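Local coordinates for putative oxidoreductase (Klebsiella pneumoniae subsp. pneumoniae MGH 78578, PDB 3E82), which probably acts as a nucleotide-dependent oxidoreductase of the Gfo/Idh/MocA family, pairing an NAD-binding Rossmann domain with a C-terminal alpha/beta domain, at the interface of chains A and B. Coordinates in Å, arbitrary orientation; residue numbers count along the deposited sequence, not the author numbering. Chains: chain A/B, Putative oxidoreductase.

Contact 1: the interface of chains A and B. Residues chain A 205, 214, 216, 229; chain B 150, 225, 227.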
loop_
_atom_site.group_PDB
_atom_site.type_symbol
_atom_site.label_atom_id
_atom_site.label_comp_id
_atom_site.label_asym_id
_atom_site.label_seq_id
_atom_site.Cartn_x
_atom_site.Cartn_y
_atom_site.Cartn_z
ATOM N N LEU A 205 -8.595 3.529 -13.373
ATOM C CA LEU A 205 -9.785 3.128 -12.634
ATOM C C LEU A 205 -11.006 4.039 -12.671
ATOM O O LEU A 205 -12.126 3.570 -12.451
ATOM C CB LEU A 205 -9.394 2.855 -11.180
ATOM C CG LEU A 205 -8.297 1.792 -11.001
ATOM C CD1 LEU A 205 -7.830 1.751 -9.550
ATOM C CD2 LEU A 205 -8.830 0.432 -11.425
ATOM N N TRP A 214 -4.012 5.576 -11.311
ATOM C CA TRP A 214 -3.687 4.808 -10.120
ATOM C C TRP A 214 -2.360 4.097 -10.406
ATOM O O TRP A 214 -2.252 3.325 -11.371
ATOM C CB TRP A 214 -4.775 3.768 -9.845
ATOM C CG TRP A 214 -4.659 3.077 -8.516
ATOM C CD1 TRP A 214 -5.261 3.448 -7.346
ATOM C CD2 TRP A 214 -3.925 1.881 -8.226
ATOM N NE1 TRP A 214 -4.952 2.555 -6.350
ATOM C CE2 TRP A 214 -4.135 1.583 -6.862
ATOM C CE3 TRP A 214 -3.115 1.029 -8.988
ATOM C CZ2 TRP A 214 -3.561 0.467 -6.240
ATOM C CZ3 TRP A 214 -2.546 -0.079 -8.372
ATOM C CH2 TRP A 214 -2.772 -0.348 -7.013
ATOM N N HIS A 216 0.837 2.082 -8.236
ATOM C CA HIS A 216 1.344 1.549 -6.978
ATOM C C HIS A 216 2.664 0.854 -7.302
ATOM O O HIS A 216 2.690 -0.238 -7.870
ATOM C CB HIS A 216 0.319 0.570 -6.394
ATOM C CG HIS A 216 0.576 0.209 -4.966
ATOM N ND1 HIS A 216 0.992 -1.046 -4.578
ATOM C CD2 HIS A 216 0.505 0.947 -3.832
ATOM C CE1 HIS A 216 1.165 -1.061 -3.270
ATOM N NE2 HIS A 216 0.878 0.136 -2.792
ATOM N N HIS A 229 3.145 5.758 -4.371
ATOM C CA HIS A 229 1.748 5.644 -4.752
ATOM C C HIS A 229 1.109 6.969 -5.141
ATOM O O HIS A 229 1.354 7.991 -4.513
ATOM C CB HIS A 229 0.967 5.047 -3.573
ATOM C CG HIS A 229 -0.436 4.647 -3.909
ATOM N ND1 HIS A 229 -1.480 5.545 -3.959
ATOM C CD2 HIS A 229 -0.959 3.444 -4.236
ATOM C CE1 HIS A 229 -2.588 4.911 -4.301
ATOM N NE2 HIS A 229 -2.298 3.634 -4.475
ATOM N N HIS B 150 -10.303 1.256 -4.551
ATOM C CA HIS B 150 -9.118 0.932 -3.763
ATOM C C HIS B 150 -9.533 0.513 -2.347
ATOM O O HIS B 150 -10.011 1.330 -1.555
ATOM C CB HIS B 150 -8.187 2.161 -3.723
ATOM C CG HIS B 150 -6.952 1.981 -2.887
ATOM N ND1 HIS B 150 -5.684 2.196 -3.382
ATOM C CD2 HIS B 150 -6.793 1.648 -1.584
ATOM C CE1 HIS B 150 -4.798 2.004 -2.421
ATOM N NE2 HIS B 150 -5.445 1.669 -1.319
ATOM N N LYS B 225 -8.633 -2.349 -7.105
ATOM C CA LYS B 225 -7.475 -2.953 -6.459
ATOM C C LYS B 225 -7.695 -3.220 -4.978
ATOM O O LYS B 225 -8.385 -2.466 -4.284
ATOM C CB LYS B 225 -6.254 -2.033 -6.615
ATOM C CG LYS B 225 -5.888 -1.682 -8.058
ATOM C CD LYS B 225 -5.375 -2.905 -8.822
ATOM C CE LYS B 225 -4.970 -2.531 -10.251
ATOM N NZ LYS B 225 -4.443 -3.680 -11.032
ATOM N N ILE B 227 -5.450 -4.127 -1.499
ATOM C CA ILE B 227 -4.134 -4.180 -0.888
ATOM C C ILE B 227 -4.254 -4.722 0.532
ATOM O O ILE B 227 -4.999 -4.178 1.354
ATOM C CB ILE B 227 -3.480 -2.783 -0.835
ATOM C CG1 ILE B 227 -3.184 -2.292 -2.253
ATOM C CG2 ILE B 227 -2.191 -2.846 -0.028
ATOM C CD1 ILE B 227 -2.581 -0.888 -2.296
#
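A:Trp214 meets B:His150 through a hydrogen bond between their rings: the indole NE1 donates to the imidazole ND1 at 3.1 Å, nearly straight at 164°. Each nitrogen lies almost in the plane of the other ring, although the planes are turned 58° from each other. With the indole N-H as donor, ND1 of B:His150 would be the unprotonated nitrogen and a neutral ring would carry its hydrogen on NE2.

Aliphatic groups of chain B cover flat faces of chain A. CG of B:Lys225 lies over the six-membered ring of A:Trp214, 3.5 Å from CH2 and shifted toward the rim; a bend at chi2 carries the rest of the lysine past CZ3. On the opposite face, off toward the rim near NE1 and CE2, sits NE2 of A:His229 of the same chain. B:Ile227 reaches over the imidazole of A:His216 with its CD1 methyl, 3.6 Å from NE2.

Between imidazoles, A:His229 and B:His150 stand almost perpendicular, at 85°, with NE2 of the former 3.6 Å from CE1 of the latter. The patch brings strands 214-220 and 225-231 of one subunit against strands 148-156 and 225-231 of the other, and probably stabilises the two-fold dimer of the crystal.

Contact 2: the interface of chains A and B. Residues chain A 201, 203, 205, 214; chain B 220, 223-225.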
loop_
_atom_site.group_PDB
_atom_site.type_symbol
_atom_site.label_atom_id
_atom_site.label_comp_id
_atom_site.label_asym_id
_atom_site.label_seq_id
_atom_site.Cartn_x
_atom_site.Cartn_y
_atom_site.Cartn_z
ATOM N N ASN A 201 2.440 -1.612 -10.466
ATOM C CA ASN A 201 1.048 -1.968 -10.721
ATOM C C ASN A 201 0.404 -0.645 -11.116
ATOM O O ASN A 201 0.236 0.245 -10.280
ATOM C CB ASN A 201 0.398 -2.516 -9.443
ATOM C CG ASN A 201 -0.924 -3.248 -9.713
ATOM O OD1 ASN A 201 -1.683 -2.877 -10.610
ATOM N ND2 ASN A 201 -1.200 -4.283 -8.922
ATOM N N ALA A 203 -2.847 1.325 -13.200
ATOM C CA ALA A 203 -4.183 1.154 -13.746
ATOM C C ALA A 203 -4.937 2.447 -14.014
ATOM O O ALA A 203 -4.549 3.526 -13.557
ATOM C CB ALA A 203 -5.005 0.275 -12.811
ATOM N N LEU A 205 -8.595 3.529 -13.373
ATOM C CA LEU A 205 -9.785 3.128 -12.634
ATOM C C LEU A 205 -11.006 4.039 -12.671
ATOM O O LEU A 205 -12.126 3.570 -12.451
ATOM C CB LEU A 205 -9.394 2.855 -11.180
ATOM C CG LEU A 205 -8.297 1.792 -11.001
ATOM C CD1 LEU A 205 -7.830 1.751 -9.550
ATOM C CD2 LEU A 205 -8.830 0.432 -11.425
ATOM N N TRP A 214 -4.012 5.576 -11.311
ATOM C CA TRP A 214 -3.687 4.808 -10.120
ATOM C C TRP A 214 -2.360 4.097 -10.406
ATOM O O TRP A 214 -2.252 3.325 -11.371
ATOM C CB TRP A 214 -4.775 3.768 -9.845
ATOM C CG TRP A 214 -4.659 3.077 -8.516
ATOM C CD1 TRP A 214 -5.261 3.448 -7.346
ATOM C CD2 TRP A 214 -3.925 1.881 -8.226
ATOM N NE1 TRP A 214 -4.952 2.555 -6.350
ATOM C CE2 TRP A 214 -4.135 1.583 -6.862
ATOM C CE3 TRP A 214 -3.115 1.029 -8.988
ATOM C CZ2 TRP A 214 -3.561 0.467 -6.240
ATOM C CZ3 TRP A 214 -2.546 -0.079 -8.372
ATOM C CH2 TRP A 214 -2.772 -0.348 -7.013
ATOM N N ASN B 220 -5.558 -8.175 -7.730
ATOM C CA ASN B 220 -6.054 -7.440 -8.899
ATOM C C ASN B 220 -7.427 -7.909 -9.386
ATOM O O ASN B 220 -7.623 -9.091 -9.697
ATOM C CB ASN B 220 -5.064 -7.540 -10.072
ATOM C CG ASN B 220 -3.698 -6.953 -9.747
ATOM O OD1 ASN B 220 -3.571 -5.769 -9.400
ATOM N ND2 ASN B 220 -2.663 -7.781 -9.862
ATOM N N ALA B 223 -11.916 -4.078 -12.201
ATOM C CA ALA B 223 -12.145 -2.648 -12.052
ATOM C C ALA B 223 -11.709 -2.031 -10.727
ATOM O O ALA B 223 -12.125 -0.924 -10.398
ATOM C CB ALA B 223 -13.630 -2.325 -12.312
ATOM N N HIS B 224 -10.903 -2.743 -9.949
ATOM C CA HIS B 224 -10.424 -2.163 -8.704
ATOM C C HIS B 224 -9.264 -2.939 -8.113
ATOM O O HIS B 224 -8.946 -4.047 -8.565
ATOM C CB HIS B 224 -11.563 -2.011 -7.684
ATOM C CG HIS B 224 -11.942 -3.279 -6.982
ATOM N ND1 HIS B 224 -12.717 -4.256 -7.568
ATOM C CD2 HIS B 224 -11.690 -3.704 -5.721
ATOM C CE1 HIS B 224 -12.932 -5.226 -6.697
ATOM N NE2 HIS B 224 -12.319 -4.916 -5.569
ATOM N N LYS B 225 -8.633 -2.349 -7.105
ATOM C CA LYS B 225 -7.475 -2.953 -6.459
ATOM C C LYS B 225 -7.695 -3.220 -4.978
ATOM O O LYS B 225 -8.385 -2.466 -4.284
ATOM C CB LYS B 225 -6.254 -2.033 -6.615
ATOM C CG LYS B 225 -5.888 -1.682 -8.058
ATOM C CD LYS B 225 -5.375 -2.905 -8.822
ATOM C CE LYS B 225 -4.970 -2.531 -10.251
ATOM N NZ LYS B 225 -4.443 -3.680 -11.032
#
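This is a polar corner of a two-fold symmetric, sheet-to-sheet interface between identical chains, where a lysine from one subunit and asparagines from both link the two chains of the deposited dimer. A:Asn201, on strand 197-203, uses both ends of its amide. Its OD1 accepts from the side-chain amine NZ of B:Lys225 at 2.9 Å, with the donor in the carbonyl plane and on a lone pair. Its ND2 donates to OD1 of B:Asn220 at 2.8 Å, in a nearly straight bond (175° at H) that lies in the amide plane of A:Asn201 and again uses a lone pair of the acceptor. The two amides are turned 60° from each other.

NZ of B:Lys225 closes the triangle by donating to the same OD1 of B:Asn220 at 2.8 Å, but from above the carbonyl plane, 46° out of it. That oxygen is thus gripped by donors from both chains, and the two bonds to A:Asn201 fix the rotation of its amide. Beyond its chi2 bend the lysine runs extended, carrying NZ to the asparagines while CE passes 3.8 Å from the CB methyl of A:Ala203.

Farther along, CD2 of A:Leu205 packs loosely against the B:Ala223 to B:His224 backbone, 3.7 Å from the carbonyl O of B:Ala223. The site anchors the lysine end and may help fix how strand 225-231 lies against the facing subunit.

Contact 3: the interface of chains A and B. Residues chain A 233-236; chain B 244, 248-249, 283.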
loop_
_atom_site.group_PDB
_atom_site.type_symbol
_atom_site.label_atom_id
_atom_site.label_comp_id
_atom_site.label_asym_id
_atom_site.label_seq_id
_atom_site.Cartn_x
_atom_site.Cartn_y
_atom_site.Cartn_z
ATOM N N LEU A 233 -8.217 9.245 -7.277
ATOM C CA LEU A 233 -9.454 8.953 -6.549
ATOM C C LEU A 233 -9.262 8.731 -5.050
ATOM O O LEU A 233 -9.458 7.620 -4.541
ATOM C CB LEU A 233 -10.155 7.728 -7.148
ATOM C CG LEU A 233 -10.923 7.909 -8.453
ATOM C CD1 LEU A 233 -11.459 6.560 -8.929
ATOM C CD2 LEU A 233 -12.059 8.897 -8.238
ATOM N N VAL A 234 -8.890 9.794 -4.343
ATOM C CA VAL A 234 -8.679 9.717 -2.900
ATOM C C VAL A 234 -9.346 10.928 -2.232
ATOM O O VAL A 234 -8.749 11.999 -2.132
ATOM C CB VAL A 234 -7.166 9.715 -2.553
ATOM C CG1 VAL A 234 -6.971 9.738 -1.050
ATOM C CG2 VAL A 234 -6.502 8.488 -3.141
ATOM N N ALA A 235 -10.585 10.742 -1.790
ATOM C CA ALA A 235 -11.348 11.800 -1.139
ATOM C C ALA A 235 -10.709 12.214 0.189
ATOM O O ALA A 235 -10.823 13.362 0.606
ATOM C CB ALA A 235 -12.786 11.337 -0.917
ATOM N N GLY A 236 -10.037 11.275 0.848
ATOM C CA GLY A 236 -9.377 11.578 2.104
ATOM C C GLY A 236 -8.859 10.320 2.774
ATOM O O GLY A 236 -9.176 9.215 2.346
ATOM N N HIS B 244 -11.298 3.643 -0.818
ATOM C CA HIS B 244 -11.591 4.792 -1.666
ATOM C C HIS B 244 -12.494 4.393 -2.817
ATOM O O HIS B 244 -12.255 3.387 -3.492
ATOM C CB HIS B 244 -10.298 5.383 -2.246
ATOM C CG HIS B 244 -9.241 5.657 -1.222
ATOM N ND1 HIS B 244 -9.421 6.544 -0.182
ATOM C CD2 HIS B 244 -7.994 5.154 -1.079
ATOM C CE1 HIS B 244 -8.329 6.573 0.560
ATOM N NE2 HIS B 244 -7.447 5.739 0.038
ATOM N N GLY B 248 -16.357 8.842 -2.592
ATOM C CA GLY B 248 -15.825 9.169 -1.285
ATOM C C GLY B 248 -14.909 8.105 -0.722
ATOM O O GLY B 248 -14.601 7.110 -1.392
ATOM N N SER B 249 -14.480 8.320 0.520
ATOM C CA SER B 249 -13.573 7.406 1.206
ATOM C C SER B 249 -14.041 7.136 2.626
ATOM O O SER B 249 -14.851 7.880 3.185
ATOM C CB SER B 249 -12.161 8.007 1.286
ATOM O OG SER B 249 -11.632 8.293 0.007
ATOM N N TYR B 283 -15.292 10.450 4.139
ATOM C CA TYR B 283 -14.986 11.668 3.389
ATOM C C TYR B 283 -15.828 11.654 2.120
ATOM O O TYR B 283 -15.756 10.707 1.343
ATOM C CB TYR B 283 -13.509 11.691 2.980
ATOM C CG TYR B 283 -12.544 11.727 4.131
ATOM C CD1 TYR B 283 -12.130 12.938 4.678
ATOM C CD2 TYR B 283 -12.064 10.552 4.690
ATOM C CE1 TYR B 283 -11.258 12.973 5.755
ATOM C CE2 TYR B 283 -11.192 10.569 5.767
ATOM C CZ TYR B 283 -10.792 11.781 6.297
ATOM O OH TYR B 283 -9.936 11.801 7.376
HETATM O O HOH W 1 -12.084 8.421 -2.722
#
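Here a loop of one subunit packs on the sheet of the other, a mixed backbone and side-chain contact that extends the two-fold interface of the crystal dimer. A:Val234 places CG1 over one face of the B:His244 imidazole, off toward the rim and 3.8 Å from CE1. At the edge of that ring, in its plane, lie the carbonyl O of A:Gly236, 3.3 Å from CE1, and the hydroxyl of B:Ser249. The serine and histidine hydrogen-bond within chain B, OG to ND1 at 2.8 Å, which steadies the rotation of the imidazole under the valine.

A:Ala235 sets its CB methyl against B:Ser249, 3.4 Å from OG, and beside CA of B:Gly248 and CB of B:Tyr283. A:Gly236 follows, laying its CA over the face of the tyrosine ring, 3.8 Å from CG. The phenol is swung beside its own backbone N (chi1 -63°), which brings this face against the glycine.

Direct bonds from the loop amides to OG of B:Ser249 are weak, and a water does much of the bridging. Water 1 lies 2.9 Å from the backbone N of A:Ala235, and its oxygen is 2.8 Å from the hydroxyl OG of B:Ser249.

Contact 1 and contact 2 are neighbours, the centres of their C-alpha atoms about 5 Å apart, and share A:Leu205, A:Trp214 and B:Lys225. The lysine joins them: the start of its chain belongs to the aromatic patch and its tip to the asparagines. Contact 3 lies about 12 Å from contact 1 and about 15 Å from contact 2, centre to centre, and draws on the loop beyond strand 225-231 of chain A and on other strands of chain B. With their twins, the three spread the association across a broad surface of strands and adjoining loops, consistent with a dimer, though the crystal alone does not prove one.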